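Local coordinates for protein alpha-acetolactate decarboxylase (PDB 5XNE) that decarboxylates (2S)-2-acetolactate to (R)-acetoin as a zinc-containing lyase on the route from pyruvate to butane-2,3-diol, at residues Ser2-Ser8 with Lys202-Arg208; Ile35-Asn39 with Asp68-Cys73; Leu45-Asp49 with Gly153-Gly157; Asn165-Val169 with Phe225-Ile229. All blocks are in the same frame, centred on the assembly; numbering follows the deposited sequence.

Interaction 1 (Ser2-Ser8 with Lys202-Arg208); sequences SQIYQVS and KMNMNLR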
loop_
_atom_site.group_PDB
_atom_site.type_symbol
_atom_site.label_atom_id
_atom_site.label_comp_id
_atom_site.label_asym_id
_atom_site.label_seq_id
_atom_site.Cartn_x
_atom_site.Cartn_y
_atom_site.Cartn_z
ATOM N N SER B 2 2.706 8.347 13.465
ATOM C CA SER B 2 1.610 7.388 13.346
ATOM C C SER B 2 1.672 6.664 12.009
ATOM O O SER B 2 0.641 6.290 11.438
ATOM C CB SER B 2 0.246 8.075 13.503
ATOM O OG SER B 2 -0.784 7.118 13.758
ATOM N N GLN B 3 2.881 6.463 11.500
ATOM C CA GLN B 3 3.008 5.770 10.229
ATOM C C GLN B 3 4.101 4.721 10.239
ATOM O O GLN B 3 5.083 4.821 10.986
ATOM C CB GLN B 3 3.285 6.761 9.096
ATOM C CG GLN B 3 4.664 7.406 9.165
ATOM C CD GLN B 3 4.981 8.281 7.964
ATOM O OE1 GLN B 3 4.091 8.676 7.209
ATOM N NE2 GLN B 3 6.259 8.594 7.788
ATOM N N ILE B 4 3.914 3.724 9.387
ATOM C CA ILE B 4 5.012 2.884 8.920
ATOM C C ILE B 4 5.600 3.579 7.694
ATOM O O ILE B 4 4.861 3.931 6.766
ATOM C CB ILE B 4 4.548 1.473 8.531
ATOM C CG1 ILE B 4 3.736 0.822 9.660
ATOM C CG2 ILE B 4 5.745 0.619 8.114
ATOM C CD1 ILE B 4 4.535 0.575 10.934
ATOM N N TYR B 5 6.908 3.803 7.693
ATOM C CA TYR B 5 7.589 4.339 6.519
ATOM C C TYR B 5 8.167 3.160 5.755
ATOM O O TYR B 5 9.079 2.476 6.237
ATOM C CB TYR B 5 8.699 5.328 6.896
ATOM C CG TYR B 5 9.272 6.060 5.707
ATOM C CD1 TYR B 5 8.583 7.121 5.142
ATOM C CD2 TYR B 5 10.496 5.694 5.154
ATOM C CE1 TYR B 5 9.079 7.810 4.052
ATOM C CE2 TYR B 5 11.012 6.387 4.054
ATOM C CZ TYR B 5 10.291 7.439 3.513
ATOM O OH TYR B 5 10.761 8.147 2.424
ATOM N N GLN B 6 7.607 2.909 4.578
ATOM C CA GLN B 6 7.915 1.718 3.790
ATOM C C GLN B 6 8.764 2.074 2.575
ATOM O O GLN B 6 8.320 2.821 1.695
ATOM C CB GLN B 6 6.617 1.032 3.359
ATOM C CG GLN B 6 6.799 -0.189 2.496
ATOM C CD GLN B 6 7.649 -1.235 3.158
ATOM O OE1 GLN B 6 7.384 -1.629 4.294
ATOM N NE2 GLN B 6 8.681 -1.702 2.459
ATOM N N VAL B 7 9.989 1.548 2.537
ATOM C CA VAL B 7 10.905 1.801 1.427
ATOM C C VAL B 7 10.757 0.682 0.390
ATOM O O VAL B 7 11.128 -0.470 0.638
ATOM C CB VAL B 7 12.363 1.900 1.928
ATOM C CG1 VAL B 7 13.342 1.941 0.756
ATOM C CG2 VAL B 7 12.535 3.139 2.803
ATOM N N SER B 8 10.155 1.042 -0.750
ATOM C CA SER B 8 9.922 0.156 -1.901
ATOM C C SER B 8 9.050 -1.065 -1.577
ATOM O O SER B 8 8.366 -1.093 -0.540
ATOM C CB SER B 8 11.261 -0.305 -2.503
ATOM O OG SER B 8 11.077 -0.808 -3.824
ATOM N N LYS B 202 -0.099 1.538 14.338
ATOM C CA LYS B 202 0.032 2.632 13.372
ATOM C C LYS B 202 -1.164 2.689 12.405
ATOM O O LYS B 202 -1.617 1.645 11.913
ATOM C CB LYS B 202 1.345 2.490 12.586
ATOM C CG LYS B 202 2.615 2.601 13.448
ATOM C CD LYS B 202 2.632 3.917 14.214
ATOM C CE LYS B 202 3.882 4.079 15.059
ATOM N NZ LYS B 202 4.027 2.916 15.919
ATOM N N MET B 203 -1.653 3.906 12.133
ATOM C CA MET B 203 -2.835 4.113 11.284
ATOM C C MET B 203 -2.500 4.557 9.866
ATOM O O MET B 203 -3.394 4.796 9.068
ATOM C CB MET B 203 -3.771 5.162 11.898
ATOM C CG MET B 203 -4.226 4.858 13.304
ATOM S SD MET B 203 -5.120 3.301 13.370
ATOM C CE MET B 203 -6.732 3.786 12.720
ATOM N N ASN B 204 -1.213 4.713 9.570
ATOM C CA ASN B 204 -0.772 5.129 8.246
ATOM C C ASN B 204 0.347 4.238 7.754
ATOM O O ASN B 204 1.176 3.785 8.546
ATOM C CB ASN B 204 -0.245 6.574 8.224
ATOM C CG ASN B 204 -1.317 7.614 8.474
ATOM O OD1 ASN B 204 -1.857 8.222 7.533
ATOM N ND2 ASN B 204 -1.604 7.856 9.747
ATOM N N MET B 205 0.379 4.001 6.451
ATOM C CA MET B 205 1.564 3.437 5.825
ATOM C C MET B 205 1.969 4.360 4.696
ATOM O O MET B 205 1.164 4.598 3.786
ATOM C CB MET B 205 1.323 2.036 5.277
ATOM C CG MET B 205 2.563 1.525 4.547
ATOM S SD MET B 205 2.236 0.281 3.318
ATOM C CE MET B 205 1.115 1.140 2.225
ATOM N N ASN B 206 3.195 4.874 4.744
ATOM C CA ASN B 206 3.683 5.689 3.637
ATOM C C ASN B 206 4.703 4.923 2.832
ATOM O O ASN B 206 5.804 4.655 3.317
ATOM C CB ASN B 206 4.318 6.999 4.081
ATOM C CG ASN B 206 4.806 7.822 2.869
ATOM O OD1 ASN B 206 4.058 8.604 2.311
ATOM N ND2 ASN B 206 6.039 7.567 2.419
ATOM N N LEU B 207 4.319 4.595 1.606
ATOM C CA LEU B 207 5.186 3.881 0.677
ATOM C C LEU B 207 6.011 4.857 -0.147
ATOM O O LEU B 207 5.455 5.715 -0.834
ATOM C CB LEU B 207 4.343 3.001 -0.241
ATOM C CG LEU B 207 5.077 2.337 -1.400
ATOM C CD1 LEU B 207 6.180 1.398 -0.911
ATOM C CD2 LEU B 207 4.082 1.589 -2.272
ATOM N N ARG B 208 7.332 4.721 -0.064
ATOM C CA ARG B 208 8.258 5.536 -0.858
ATOM C C ARG B 208 8.894 4.685 -1.950
ATOM O O ARG B 208 9.542 3.682 -1.665
ATOM C CB ARG B 208 9.331 6.134 0.046
ATOM C CG ARG B 208 10.500 6.775 -0.685
ATOM C CD ARG B 208 10.063 7.957 -1.540
ATOM N NE ARG B 208 11.177 8.887 -1.725
ATOM C CZ ARG B 208 12.199 8.683 -2.549
ATOM N NH1 ARG B 208 12.263 7.581 -3.272
ATOM N NH2 ARG B 208 13.170 9.585 -2.644
#
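Five strong backbone hydrogen bonds zip Ile4-Ser8 to Asn204-Arg208 as parallel strands. Ile4 N gives to Asn204 O (2.9 Å) and Ile4 O receives Asn206 N (2.8 Å); Gln6 N and Gln6 O repeat the pattern with Asn206 O and Arg208 N, both at 2.8 Å; Ser8 N closes the series on Arg208 O (2.9 Å). At the other end, Ser2 O accepts from Asn204 ND2 at 3.2 Å, while the backbone N atoms of Met203 and Asn204 add only weak bonds. CA-H...O contacts fill in between, the shortest from Gln3 CA to Asn204 O at 3.2 Å.

Side chains pair by face. Gln3, Tyr5 and Val7 share one face with Asn204, Asn206 and Arg208, and there Tyr5 OH lies 3.4 Å from Arg208 CG. Ile4, Gln6, Met205 and Leu207 share the other, where Gln6 CG meets Leu207 CD1 at 3.8 Å; Gln6 OE1 bonds Ser74 OG, and Gln6 NE2 donates to Ser8 O at 3.1 Å. At the strands' start Ile4 CD1 meets Lys202 CG at 3.8 Å.

Strand 73-76 flanks 3-7 on its far edge, and Asn204-Arg208 pair antiparallel with a strand of the second subunit, where Asn204 OD1 accepts from Asn206 ND2 of that subunit and Asn206 ND2 donates to its Asn204 OD1. Because main-chain bonding dominates, this contact fixes the N-terminal strand inside a sheet that runs unbroken across the dimer.

Interaction 2 (Ile35-Asn39 with Asp68-Cys73); sequences IGTFN and DRSPFC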
loop_
_atom_site.group_PDB
_atom_site.type_symbol
_atom_site.label_atom_id
_atom_site.label_comp_id
_atom_site.label_asym_id
_atom_site.label_seq_id
_atom_site.Cartn_x
_atom_site.Cartn_y
_atom_site.Cartn_z
ATOM N N ILE B 35 13.227 -2.874 10.203
ATOM C CA ILE B 35 13.878 -4.070 9.650
ATOM C C ILE B 35 13.978 -3.920 8.140
ATOM O O ILE B 35 13.361 -3.043 7.544
ATOM C CB ILE B 35 13.111 -5.378 9.974
ATOM C CG1 ILE B 35 11.687 -5.336 9.410
ATOM C CG2 ILE B 35 13.086 -5.646 11.479
ATOM C CD1 ILE B 35 10.964 -6.681 9.457
ATOM N N GLY B 36 14.779 -4.772 7.518
ATOM C CA GLY B 36 14.882 -4.733 6.071
ATOM C C GLY B 36 16.168 -5.382 5.630
ATOM O O GLY B 36 16.708 -6.278 6.295
ATOM N N THR B 37 16.652 -4.952 4.473
ATOM C CA THR B 37 17.918 -5.463 3.975
ATOM C C THR B 37 18.716 -4.297 3.400
ATOM O O THR B 37 18.354 -3.135 3.568
ATOM C CB THR B 37 17.699 -6.587 2.935
ATOM O OG1 THR B 37 18.955 -7.182 2.582
ATOM C CG2 THR B 37 17.001 -6.061 1.669
ATOM N N PHE B 38 19.833 -4.621 2.765
ATOM C CA PHE B 38 20.763 -3.629 2.243
ATOM C C PHE B 38 20.958 -3.844 0.753
ATOM O O PHE B 38 20.575 -4.888 0.229
ATOM C CB PHE B 38 22.119 -3.730 2.939
ATOM C CG PHE B 38 22.083 -3.389 4.399
ATOM C CD1 PHE B 38 21.596 -4.297 5.329
ATOM C CD2 PHE B 38 22.569 -2.173 4.840
ATOM C CE1 PHE B 38 21.562 -3.968 6.673
ATOM C CE2 PHE B 38 22.555 -1.851 6.192
ATOM C CZ PHE B 38 22.047 -2.744 7.102
ATOM N N ASN B 39 21.580 -2.879 0.090
ATOM C CA ASN B 39 21.900 -3.060 -1.319
ATOM C C ASN B 39 22.726 -4.322 -1.520
ATOM O O ASN B 39 23.528 -4.711 -0.656
ATOM C CB ASN B 39 22.620 -1.834 -1.875
ATOM C CG ASN B 39 21.640 -0.775 -2.370
ATOM O OD1 ASN B 39 20.471 -0.746 -1.945
ATOM N ND2 ASN B 39 22.099 0.095 -3.271
ATOM N N ASP B 68 25.301 3.758 3.719
ATOM C CA ASP B 68 24.663 2.459 3.532
ATOM C C ASP B 68 23.355 2.668 2.759
ATOM O O ASP B 68 22.606 3.611 3.033
ATOM C CB ASP B 68 24.390 1.772 4.873
ATOM C CG ASP B 68 25.664 1.329 5.590
ATOM O OD1 ASP B 68 26.739 1.205 4.945
ATOM O OD2 ASP B 68 25.569 1.070 6.806
ATOM N N ARG B 69 23.099 1.813 1.774
ATOM C CA ARG B 69 21.892 1.938 0.946
ATOM C C ARG B 69 21.002 0.715 1.078
ATOM O O ARG B 69 21.475 -0.375 1.393
ATOM C CB ARG B 69 22.255 2.146 -0.530
ATOM C CG ARG B 69 23.016 3.439 -0.824
ATOM C CD ARG B 69 23.551 3.521 -2.275
ATOM N NE ARG B 69 22.547 3.398 -3.341
ATOM C CZ ARG B 69 22.811 3.595 -4.638
ATOM N NH1 ARG B 69 24.041 3.932 -5.015
ATOM N NH2 ARG B 69 21.857 3.470 -5.563
ATOM N N SER B 70 19.704 0.894 0.829
ATOM C CA SER B 70 18.763 -0.218 0.892
ATOM C C SER B 70 17.735 -0.214 -0.228
ATOM O O SER B 70 17.214 0.842 -0.574
ATOM C CB SER B 70 18.008 -0.215 2.219
ATOM O OG SER B 70 17.023 -1.232 2.190
ATOM N N PRO B 71 17.402 -1.407 -0.758
ATOM C CA PRO B 71 16.312 -1.576 -1.725
ATOM C C PRO B 71 14.964 -1.848 -1.068
ATOM O O PRO B 71 13.953 -1.844 -1.770
ATOM C CB PRO B 71 16.745 -2.810 -2.522
ATOM C CG PRO B 71 17.436 -3.668 -1.471
ATOM C CD PRO B 71 18.151 -2.669 -0.550
ATOM N N PHE B 72 14.957 -2.117 0.237
ATOM C CA PHE B 72 13.745 -2.563 0.923
ATOM C C PHE B 72 13.945 -2.526 2.428
ATOM O O PHE B 72 14.841 -3.178 2.953
ATOM C CB PHE B 72 13.372 -3.991 0.499
ATOM C CG PHE B 72 12.142 -4.516 1.176
ATOM C CD1 PHE B 72 10.884 -4.146 0.723
ATOM C CD2 PHE B 72 12.232 -5.357 2.269
ATOM C CE1 PHE B 72 9.730 -4.614 1.350
ATOM C CE2 PHE B 72 11.079 -5.831 2.902
ATOM C CZ PHE B 72 9.825 -5.454 2.435
ATOM N N CYS B 73 13.092 -1.768 3.110
ATOM C CA CYS B 73 13.131 -1.704 4.564
ATOM C C CYS B 73 11.868 -0.994 5.049
ATOM O O CYS B 73 11.117 -0.408 4.246
ATOM C CB CYS B 73 14.417 -0.999 5.061
ATOM S SG CYS B 73 14.904 0.517 4.198
#
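Strand 33-37 and the turn leading into strand 73-76 meet here beside the zinc site: the side chain of Ile35 lies about 5 Å from the bound metal and touches His173 and His175, two of its ligands. Gly36 and Cys73 form an antiparallel, non-hydrogen-bonded pair with their CA atoms just 3.8 Å apart. A CB on Gly36 would collide with Cys73 CB and Phe72 O, and its backbone angles alone call for glycine. Next along, Thr37 N donates to Phe72 O at 3.0 Å.

Past that point Ser70-Phe72 bend through an ST turn, in which Ser70 OG accepts from Phe72 N (3.0 Å) while giving its own proton to Thr37 O (2.7 Å). One hydroxyl thus shapes the turn and ties it to Thr37 on strand 33-37. On the N-terminal side of the turn, Arg69 O accepts from Asn39 N at 2.8 Å, restoring a backbone link where Arg69-Ser70 pair with strand 22-23.

Pro71 sits against the end of Ile35-Asn39, its CD 3.3 Å from Phe38 C and equally far from Asn39 OD1, an oxygen that bonds Gly20 N. Asn39 ND2 lies over one face of the Arg69 guanidinium, whose NH2 reaches Gly20 O.

Interaction 3 (Leu45-Asp49 with Gly153-Gly157); sequences LIGFD and GTIVG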
loop_
_atom_site.group_PDB
_atom_site.type_symbol
_atom_site.label_atom_id
_atom_site.label_comp_id
_atom_site.label_asym_id
_atom_site.label_seq_id
_atom_site.Cartn_x
_atom_site.Cartn_y
_atom_site.Cartn_z
ATOM N N LEU B 45 18.922 -5.956 7.959
ATOM C CA LEU B 45 18.797 -4.767 8.798
ATOM C C LEU B 45 17.899 -5.015 10.013
ATOM O O LEU B 45 16.817 -5.599 9.891
ATOM C CB LEU B 45 18.223 -3.607 7.981
ATOM C CG LEU B 45 17.909 -2.307 8.720
ATOM C CD1 LEU B 45 19.205 -1.616 9.072
ATOM C CD2 LEU B 45 17.071 -1.389 7.849
ATOM N N ILE B 46 18.324 -4.532 11.175
ATOM C CA ILE B 46 17.469 -4.525 12.351
ATOM C C ILE B 46 17.824 -3.311 13.192
ATOM O O ILE B 46 18.991 -2.947 13.299
ATOM C CB ILE B 46 17.627 -5.819 13.165
ATOM C CG1 ILE B 46 16.640 -5.906 14.308
ATOM C CG2 ILE B 46 19.037 -5.964 13.715
ATOM C CD1 ILE B 46 16.770 -7.249 15.040
ATOM N N GLY B 47 16.825 -2.657 13.755
ATOM C CA GLY B 47 17.103 -1.575 14.676
ATOM C C GLY B 47 15.940 -1.283 15.587
ATOM O O GLY B 47 14.777 -1.551 15.268
ATOM N N PHE B 48 16.270 -0.724 16.743
ATOM C CA PHE B 48 15.284 -0.305 17.723
ATOM C C PHE B 48 16.006 0.643 18.681
ATOM O O PHE B 48 17.237 0.624 18.769
ATOM C CB PHE B 48 14.660 -1.506 18.455
ATOM C CG PHE B 48 15.650 -2.558 18.873
ATOM C CD1 PHE B 48 16.283 -2.487 20.110
ATOM C CD2 PHE B 48 15.922 -3.634 18.048
ATOM C CE1 PHE B 48 17.193 -3.469 20.499
ATOM C CE2 PHE B 48 16.826 -4.621 18.427
ATOM C CZ PHE B 48 17.463 -4.539 19.664
ATOM N N ASP B 49 15.246 1.504 19.342
ATOM C CA ASP B 49 15.813 2.565 20.169
ATOM C C ASP B 49 16.838 3.414 19.407
ATOM O O ASP B 49 17.778 3.955 19.999
ATOM C CB ASP B 49 16.449 1.963 21.423
ATOM C CG ASP B 49 15.452 1.183 22.259
ATOM O OD1 ASP B 49 14.317 1.669 22.437
ATOM O OD2 ASP B 49 15.811 0.085 22.722
ATOM N N GLY B 153 18.175 -11.667 23.877
ATOM C CA GLY B 153 18.222 -10.655 22.841
ATOM C C GLY B 153 16.851 -10.070 22.550
ATOM O O GLY B 153 15.962 -10.041 23.406
ATOM N N THR B 154 16.671 -9.631 21.309
ATOM C CA THR B 154 15.466 -8.925 20.920
ATOM C C THR B 154 14.989 -9.417 19.569
ATOM O O THR B 154 15.763 -9.448 18.626
ATOM C CB THR B 154 15.710 -7.406 20.842
ATOM O OG1 THR B 154 16.087 -6.915 22.137
ATOM C CG2 THR B 154 14.459 -6.656 20.359
ATOM N N ILE B 155 13.725 -9.818 19.497
ATOM C CA ILE B 155 13.053 -10.035 18.215
ATOM C C ILE B 155 12.226 -8.795 17.937
ATOM O O ILE B 155 11.515 -8.306 18.806
ATOM C CB ILE B 155 12.161 -11.272 18.225
ATOM C CG1 ILE B 155 13.014 -12.543 18.311
ATOM C CG2 ILE B 155 11.272 -11.303 16.980
ATOM C CD1 ILE B 155 12.211 -13.832 18.364
ATOM N N VAL B 156 12.329 -8.273 16.725
ATOM C CA VAL B 156 11.701 -7.017 16.375
ATOM C C VAL B 156 11.216 -7.048 14.925
ATOM O O VAL B 156 11.897 -7.578 14.039
ATOM C CB VAL B 156 12.697 -5.902 16.598
ATOM C CG1 VAL B 156 13.917 -6.333 16.043
ATOM C CG2 VAL B 156 12.389 -4.741 15.821
ATOM N N GLY B 157 10.038 -6.485 14.688
ATOM C CA GLY B 157 9.528 -6.437 13.328
ATOM C C GLY B 157 8.135 -5.878 13.281
ATOM O O GLY B 157 7.756 -5.048 14.108
#
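Two strands of the large mixed sheet pack across one another here, 44-48 over 151-160, with the short axes 102° apart and 7.7 Å at closest approach. No hydrogen bond joins them. At that separation the backbones cannot pair, so the contact is made almost wholly by side chains, and Val156, Phe48 and Thr154 bury the most area in it.

The CA-to-CB bond of Val156 points toward 45-49. Its CG1 stands 3.9 Å from Phe48 CD2, and its CG2 reaches 4.0 Å from Gly47 O. Strand alternation turns Ile46 and Phe48 toward 153-157, with Gly47 between them. Likewise Thr154 and Val156 face inward while Ile155, between them, turns back to Leu174 and Phe176.

Phe33 touches both Phe48 and Val156, and Ile177 of strand 171-178 packs on Ile46 and Phe48, so the contact belongs to a wider apolar interior. The side chain of Ile46 is about 9 Å from the zinc. Thr154 plays two parts: its OG1 is held by Asp115 OD1 on its own side of the crossing, whereas its methyl serves the phenyl ring, with Thr154 CB 3.6 Å from Phe48 CZ and Thr154 CG2 3.9 Å from the Phe48 ring centroid, 22° off the normal, a CH-pi contact over the face.

Interaction 4 (Asn165-Val169 with Phe225-Ile229); sequences NGIAV and FAKDI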
loop_
_atom_site.group_PDB
_atom_site.type_symbol
_atom_site.label_atom_id
_atom_site.label_comp_id
_atom_site.label_asym_id
_atom_site.label_seq_id
_atom_site.Cartn_x
_atom_site.Cartn_y
_atom_site.Cartn_z
ATOM N N ASN B 165 0.056 -7.138 1.359
ATOM C CA ASN B 165 0.984 -8.190 0.944
ATOM C C ASN B 165 1.524 -7.897 -0.453
ATOM O O ASN B 165 0.764 -7.553 -1.349
ATOM C CB ASN B 165 0.318 -9.562 0.965
ATOM C CG ASN B 165 1.332 -10.705 1.039
ATOM O OD1 ASN B 165 2.375 -10.606 1.705
ATOM N ND2 ASN B 165 1.034 -11.795 0.343
ATOM N N GLY B 166 2.832 -8.035 -0.632
ATOM C CA GLY B 166 3.449 -7.625 -1.879
ATOM C C GLY B 166 4.106 -6.256 -1.803
ATOM O O GLY B 166 5.183 -6.072 -2.373
ATOM N N ILE B 167 3.482 -5.292 -1.123
ATOM C CA ILE B 167 4.223 -4.106 -0.721
ATOM C C ILE B 167 5.164 -4.497 0.412
ATOM O O ILE B 167 6.388 -4.363 0.295
ATOM C CB ILE B 167 3.305 -2.963 -0.288
ATOM C CG1 ILE B 167 2.549 -2.430 -1.510
ATOM C CG2 ILE B 167 4.125 -1.853 0.369
ATOM C CD1 ILE B 167 1.429 -1.463 -1.152
ATOM N N ALA B 168 4.596 -5.000 1.497
ATOM C CA ALA B 168 5.392 -5.581 2.572
ATOM C C ALA B 168 5.063 -7.069 2.671
ATOM O O ALA B 168 4.501 -7.652 1.737
ATOM C CB ALA B 168 5.124 -4.863 3.881
ATOM N N VAL B 169 5.418 -7.692 3.786
ATOM C CA VAL B 169 5.130 -9.099 3.981
ATOM C C VAL B 169 3.946 -9.256 4.929
ATOM O O VAL B 169 4.047 -8.919 6.104
ATOM C CB VAL B 169 6.352 -9.853 4.545
ATOM C CG1 VAL B 169 5.990 -11.310 4.810
ATOM C CG2 VAL B 169 7.531 -9.744 3.582
ATOM N N PHE B 225 3.078 -13.935 -6.727
ATOM C CA PHE B 225 3.923 -13.252 -5.754
ATOM C C PHE B 225 3.678 -13.727 -4.321
ATOM O O PHE B 225 4.630 -13.859 -3.541
ATOM C CB PHE B 225 3.736 -11.729 -5.847
ATOM C CG PHE B 225 2.470 -11.217 -5.209
ATOM C CD1 PHE B 225 1.297 -11.123 -5.944
ATOM C CD2 PHE B 225 2.454 -10.818 -3.876
ATOM C CE1 PHE B 225 0.131 -10.645 -5.369
ATOM C CE2 PHE B 225 1.290 -10.345 -3.292
ATOM C CZ PHE B 225 0.128 -10.254 -4.035
ATOM N N ALA B 226 2.425 -14.017 -3.973
ATOM C CA ALA B 226 2.118 -14.373 -2.590
ATOM C C ALA B 226 2.812 -15.677 -2.196
ATOM O O ALA B 226 3.383 -15.767 -1.110
ATOM C CB ALA B 226 0.612 -14.470 -2.375
ATOM N N LYS B 227 2.802 -16.676 -3.074
ATOM C CA LYS B 227 3.514 -17.906 -2.750
ATOM C C LYS B 227 5.025 -17.687 -2.768
ATOM O O LYS B 227 5.761 -18.332 -2.024
ATOM C CB LYS B 227 3.138 -19.042 -3.709
ATOM C CG LYS B 227 4.094 -19.195 -4.894
ATOM C CD LYS B 227 3.563 -20.162 -5.949
ATOM C CE LYS B 227 2.264 -19.669 -6.548
ATOM N NZ LYS B 227 1.747 -20.467 -7.709
ATOM N N ASP B 228 5.493 -16.778 -3.618
ATOM C CA ASP B 228 6.923 -16.555 -3.720
ATOM C C ASP B 228 7.415 -15.883 -2.441
ATOM O O ASP B 228 8.508 -16.175 -1.960
ATOM C CB ASP B 228 7.261 -15.725 -4.960
ATOM C CG ASP B 228 7.160 -16.535 -6.250
ATOM O OD1 ASP B 228 6.965 -17.766 -6.175
ATOM O OD2 ASP B 228 7.294 -15.944 -7.339
ATOM N N ILE B 229 6.588 -15.011 -1.880
ATOM C CA ILE B 229 6.910 -14.396 -0.593
ATOM C C ILE B 229 6.919 -15.459 0.514
ATOM O O ILE B 229 7.816 -15.473 1.359
ATOM C CB ILE B 229 5.923 -13.253 -0.251
ATOM C CG1 ILE B 229 6.201 -12.046 -1.147
ATOM C CG2 ILE B 229 6.040 -12.846 1.226
ATOM C CD1 ILE B 229 5.227 -10.892 -0.978
HETATM O O HOH W 1 2.436 -14.371 1.085
#
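Asn165-Val169 is a tight, irregular turn, whereas Phe225-Ile229 is the opening of helix 225-232. In the turn Gly166 N donates to Ala168 O at 2.9 Å; in the helix Ile229 N donates to Phe225 O at 2.8 Å. The backbones stay well apart, with CA atoms 6.8 Å from Gly166 to Phe225 and 7.2 Å from Val169 to Ile229. Gly166, at phi/psi 99/-40, takes a conformation that calls for glycine, and a CB there would strike Phe225 CE2, which instead rests 3.7 Å from Gly166 CA.

The turn belongs to the loop between strands 151-160 and 171-178, the second of which carries zinc ligands His173 and His175; the side chain of Val169 is about 7 Å from the metal. Helix 225-232 packs against this loop, and helix 10-14 lies against both partners: Thr11 and Met10 bond the turn's backbone, while Met10 and Leu14 touch Ile229.

Phe225 and Ile229, one helical turn apart, both point at the loop. Ile229 CD1 lies 3.7 Å from Gly166 N and 3.9 Å from Asn165 OD1, an oxygen that accepts from Ser170 N, and Ile229 CG2 meets Val169 CG1 at 3.9 Å. Phe225 CE2 is 3.4 Å from Asn165 O. A water bridges the segments, accepting from Asn165 ND2 (3.0 Å) and donating to Ala226 O (2.8 Å).

How the interactions relate
Interactions 1, 2 and 3 all reach the large mixed sheet and are buried, while interaction 4, partly buried, pins a loop to the C-terminal helix. Strand 73-76 brings interactions 1 and 2 together, since Val7 N probably bonds Cys73 O at 2.8 Å; Gly36 O and Leu45 N, also 2.8 Å apart, probably join interactions 2 and 3 by a second such bond. Ile167 packs on Gln6, Met205 and Leu207, setting interaction 4 against interaction 1. The chemistry follows the placing: backbone hydrogen bonds dominate interaction 1, interaction 2 mixes two of them with the Ser70 hydroxyl, crossing strands use apolar side chains in interaction 3, and the more open interaction 4 adds a bridging water.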